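D-glucosaminate-6-phosphate ammonia lyase (Salmonella typhimurium, PDB 7LCE) is a pyridoxal-phosphate-dependent enzyme of the aminotransferase superfamily, akin to bacterial selenocysteine synthases, and forms an assembly of eight chains. Local coordinates at residues R305-A308 with S309-G312; T347-E350 with G351-A354. All blocks are in the same frame, centred on the assembly; numbering follows the deposited sequence.

Contact 1: R305-A308 with S309-G312; sequences RVNA and SELG. With CA (calcium ion), chain I.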
loop_
_atom_site.group_PDB
_atom_site.type_symbol
_atom_site.label_atom_id
_atom_site.label_comp_id
_atom_site.label_asym_id
_atom_site.label_seq_id
_atom_site.Cartn_x
_atom_site.Cartn_y
_atom_site.Cartn_z
ATOM N N ARG A 305 -62.323 21.894 -4.594
ATOM C CA ARG A 305 -62.641 20.916 -3.565
ATOM C C ARG A 305 -63.695 19.957 -4.100
ATOM O O ARG A 305 -64.693 20.387 -4.689
ATOM C CB ARG A 305 -63.135 21.616 -2.296
ATOM C CG ARG A 305 -63.400 20.695 -1.116
ATOM C CD ARG A 305 -63.614 21.490 0.168
ATOM N NE ARG A 305 -62.445 22.281 0.538
ATOM C CZ ARG A 305 -62.317 23.585 0.323
ATOM N NH1 ARG A 305 -63.275 24.287 -0.260
ATOM N NH2 ARG A 305 -61.201 24.200 0.702
ATOM N N VAL A 306 -63.472 18.663 -3.891
ATOM C CA VAL A 306 -64.331 17.613 -4.422
ATOM C C VAL A 306 -65.109 16.998 -3.270
ATOM O O VAL A 306 -64.537 16.696 -2.217
ATOM C CB VAL A 306 -63.512 16.543 -5.165
ATOM C CG1 VAL A 306 -64.434 15.579 -5.890
ATOM C CG2 VAL A 306 -62.543 17.198 -6.131
ATOM N N ASN A 307 -66.410 16.811 -3.473
ATOM C CA ASN A 307 -67.259 16.121 -2.511
ATOM C C ASN A 307 -67.535 14.726 -3.051
ATOM O O ASN A 307 -68.264 14.566 -4.036
ATOM C CB ASN A 307 -68.558 16.887 -2.274
ATOM C CG ASN A 307 -69.415 16.253 -1.199
ATOM O OD1 ASN A 307 -70.406 15.586 -1.491
ATOM N ND2 ASN A 307 -69.031 16.451 0.057
ATOM N N ALA A 308 -66.948 13.715 -2.405
ATOM C CA ALA A 308 -67.099 12.347 -2.887
ATOM C C ALA A 308 -68.555 11.904 -2.856
ATOM O O ALA A 308 -68.989 11.136 -3.721
ATOM C CB ALA A 308 -66.233 11.397 -2.060
ATOM N N SER A 309 -69.321 12.377 -1.871
ATOM C CA SER A 309 -70.722 11.983 -1.764
ATOM C C SER A 309 -71.527 12.467 -2.966
ATOM O O SER A 309 -72.314 11.709 -3.546
ATOM C CB SER A 309 -71.313 12.524 -0.462
ATOM O OG SER A 309 -72.672 12.145 -0.326
ATOM N N GLU A 310 -71.333 13.727 -3.366
ATOM C CA GLU A 310 -72.103 14.280 -4.477
ATOM C C GLU A 310 -71.584 13.776 -5.820
ATOM O O GLU A 310 -72.350 13.245 -6.631
ATOM C CB GLU A 310 -72.072 15.812 -4.445
ATOM C CG GLU A 310 -72.867 16.465 -3.319
ATOM C CD GLU A 310 -72.604 17.961 -3.205
ATOM O OE1 GLU A 310 -71.813 18.493 -4.013
ATOM O OE2 GLU A 310 -73.193 18.608 -2.313
ATOM N N LEU A 311 -70.284 13.936 -6.069
ATOM C CA LEU A 311 -69.735 13.588 -7.375
ATOM C C LEU A 311 -69.677 12.079 -7.573
ATOM O O LEU A 311 -70.052 11.575 -8.637
ATOM C CB LEU A 311 -68.349 14.210 -7.541
ATOM C CG LEU A 311 -67.709 14.097 -8.924
ATOM C CD1 LEU A 311 -68.367 15.049 -9.903
ATOM C CD2 LEU A 311 -66.230 14.389 -8.831
ATOM N N GLY A 312 -69.238 11.343 -6.556
ATOM C CA GLY A 312 -69.000 9.921 -6.677
ATOM C C GLY A 312 -67.541 9.540 -6.773
ATOM O O GLY A 312 -67.231 8.342 -6.813
HETATM CA CA CA I . -72.206 20.895 -3.265
HETATM O O HOH W 1 -72.396 20.946 -5.646
#

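Contact 2: T347-E350 with G351-A354; sequences TVAE and GEMA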
loop_
_atom_site.group_PDB
_atom_site.type_symbol
_atom_site.label_atom_id
_atom_site.label_comp_id
_atom_site.label_asym_id
_atom_site.label_seq_id
_atom_site.Cartn_x
_atom_site.Cartn_y
_atom_site.Cartn_z
ATOM N N THR A 347 -48.974 28.660 -15.834
ATOM C CA THR A 347 -48.603 27.819 -16.966
ATOM C C THR A 347 -49.767 27.532 -17.908
ATOM O O THR A 347 -49.561 26.886 -18.941
ATOM C CB THR A 347 -48.015 26.490 -16.477
ATOM O OG1 THR A 347 -48.937 25.851 -15.587
ATOM C CG2 THR A 347 -46.702 26.728 -15.747
ATOM N N VAL A 348 -50.975 27.981 -17.580
ATOM C CA VAL A 348 -52.138 27.743 -18.430
ATOM C C VAL A 348 -52.189 28.812 -19.512
ATOM O O VAL A 348 -52.051 30.008 -19.228
ATOM C CB VAL A 348 -53.431 27.736 -17.599
ATOM C CG1 VAL A 348 -54.622 27.369 -18.472
ATOM C CG2 VAL A 348 -53.310 26.777 -16.425
ATOM N N ALA A 349 -52.400 28.387 -20.755
ATOM C CA ALA A 349 -52.475 29.313 -21.871
ATOM C C ALA A 349 -53.916 29.762 -22.092
ATOM O O ALA A 349 -54.852 29.287 -21.445
ATOM C CB ALA A 349 -51.915 28.672 -23.140
ATOM N N GLU A 350 -54.087 30.696 -23.025
ATOM C CA GLU A 350 -55.413 31.229 -23.308
ATOM C C GLU A 350 -56.292 30.161 -23.945
ATOM O O GLU A 350 -55.892 29.505 -24.913
ATOM C CB GLU A 350 -55.311 32.456 -24.211
ATOM C CG GLU A 350 -54.819 33.697 -23.484
ATOM C CD GLU A 350 -55.717 34.086 -22.325
ATOM O OE1 GLU A 350 -56.952 33.955 -22.454
ATOM O OE2 GLU A 350 -55.186 34.513 -21.277
ATOM N N GLY A 351 -57.498 29.997 -23.403
ATOM C CA GLY A 351 -58.443 29.011 -23.867
ATOM C C GLY A 351 -58.349 27.671 -23.162
ATOM O O GLY A 351 -59.349 26.950 -23.085
ATOM N N GLU A 352 -57.168 27.322 -22.646
ATOM C CA GLU A 352 -57.013 26.051 -21.949
ATOM C C GLU A 352 -57.831 26.005 -20.662
ATOM O O GLU A 352 -58.238 24.921 -20.229
ATOM C CB GLU A 352 -55.532 25.791 -21.673
ATOM C CG GLU A 352 -54.684 25.764 -22.941
ATOM C CD GLU A 352 -53.255 25.320 -22.699
ATOM O OE1 GLU A 352 -52.727 25.568 -21.594
ATOM O OE2 GLU A 352 -52.657 24.723 -23.620
ATOM N N MET A 353 -58.090 27.160 -20.042
ATOM C CA MET A 353 -58.940 27.176 -18.854
ATOM C C MET A 353 -60.330 26.645 -19.167
ATOM O O MET A 353 -60.905 25.883 -18.380
ATOM C CB MET A 353 -59.021 28.586 -18.272
ATOM C CG MET A 353 -57.905 28.901 -17.297
ATOM S SD MET A 353 -58.087 27.926 -15.790
ATOM C CE MET A 353 -56.512 28.229 -14.992
ATOM N N ALA A 354 -60.888 27.033 -20.316
ATOM C CA ALA A 354 -62.200 26.529 -20.699
ATOM C C ALA A 354 -62.167 25.023 -20.913
ATOM O O ALA A 354 -63.150 24.331 -20.624
ATOM C CB ALA A 354 -62.688 27.236 -21.963
#

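Contact 1: R305-A308 with S309-G312
V306 closes strand 300-306, and from N307 the backbone bends directly into the single-turn helix 308-311, which G312 ends with a positive phi. This is a strand-to-helix turn with an asparagine N-cap. Two backbone hydrogen bonds of the i to i+4 kind hold it. L311 N donates to N307 O at 2.9 Å, and G312 N donates to A308 O. The N307 side chain supplies the cap. N307 OD1 accepts from E310 N at 2.8 Å, with the donor tilted 23° from the carbonyl plane. With CG turned anti to the main-chain N (chi1 -175°), N307 swings its carboxamide round to the helix start. The carboxamide passes across the E310 side chain at about a right angle, and OD1 also lies close to E310 CG. Here the amide and carboxylate planes are 57° apart. On the apolar side, V306 CG1 meets L311 CD2 at 3.6 Å, the two side chains crossing at a slant. Both also rest on V318 of helix 315-324, so the small turn is packed against that helix. Beyond CG the E310 chain is extended and carries its carboxylate past N307 to a calcium ion. E310 binds the calcium through both carboxylate oxygens, OE1 at 2.5 Å and OE2 at 2.7 Å. Water 1 is a further ligand, with its oxygen 2.4 Å from the calcium.

Contact 2: T347-E350 with G351-A354
A349 to E352 form a tight turn that leads into helix 352-365, closed by a hydrogen bond from E352 N to A349 O at 3.3 Å. E350 and G351 are the two corner residues. Their backbone angles are those of a type II beta turn, with G351 at positive phi (91°). G351 is also the N-cap residue, and a weak hydrogen bond of 3.2 Å from A354 N to G351 O begins the helix. The side chain of E352 reaches back over the turn. E352 CG stands beside the backbone N (chi1 -58°), and the extended chain beyond it carries the carboxylate to A349. There E352 OE1 accepts from A349 N at 3.0 Å. The bond is nearly straight at the hydrogen, but the donor sits 50° above the carboxylate plane. A349 is thus held to E352 at both its N and its O. A349 CB packs against the same carboxylate, 3.6 Å from E352 CD. E352 OE2 has a long, weak ion pair with K13 of strand 13-17. V348 makes the apolar contacts. V348 CG1 touches E352 CB at 3.7 Å, the two side chains running past each other in opposite directions. M353 bends at chi2, which brings its methyl end nearer, and M353 CE lies 3.8 Å from V348 CG2. V348 also packs on A17. T347 OG1 is hydrogen-bonded to N16 O, and T347 packs on F44 of the second subunit. The arrangement is a type II turn running into a helix N-terminus, with a glutamate of the first helical turn bonded back to the turn's opening residue.

Both contacts are short local turns, and they come in series along the chain. Neither encloses nor crosses the other. Contact 1 comes first, where the central strand of the antiparallel sheet 286-292, 300-306 and 340-343 gives way to a short helix. The chain then runs through helix 315-324 and strand 327-331, which pairs with strand 13-17 near the N terminus. It returns to the antiparallel sheet as strand 340-343, outermost within this chain. Contact 2 follows in the loop after that strand, at the start of the last helix, 352-365, and leans on strand 13-17. The two centres are 25 Å apart, and the nearest atoms about 13 Å, so they do not touch.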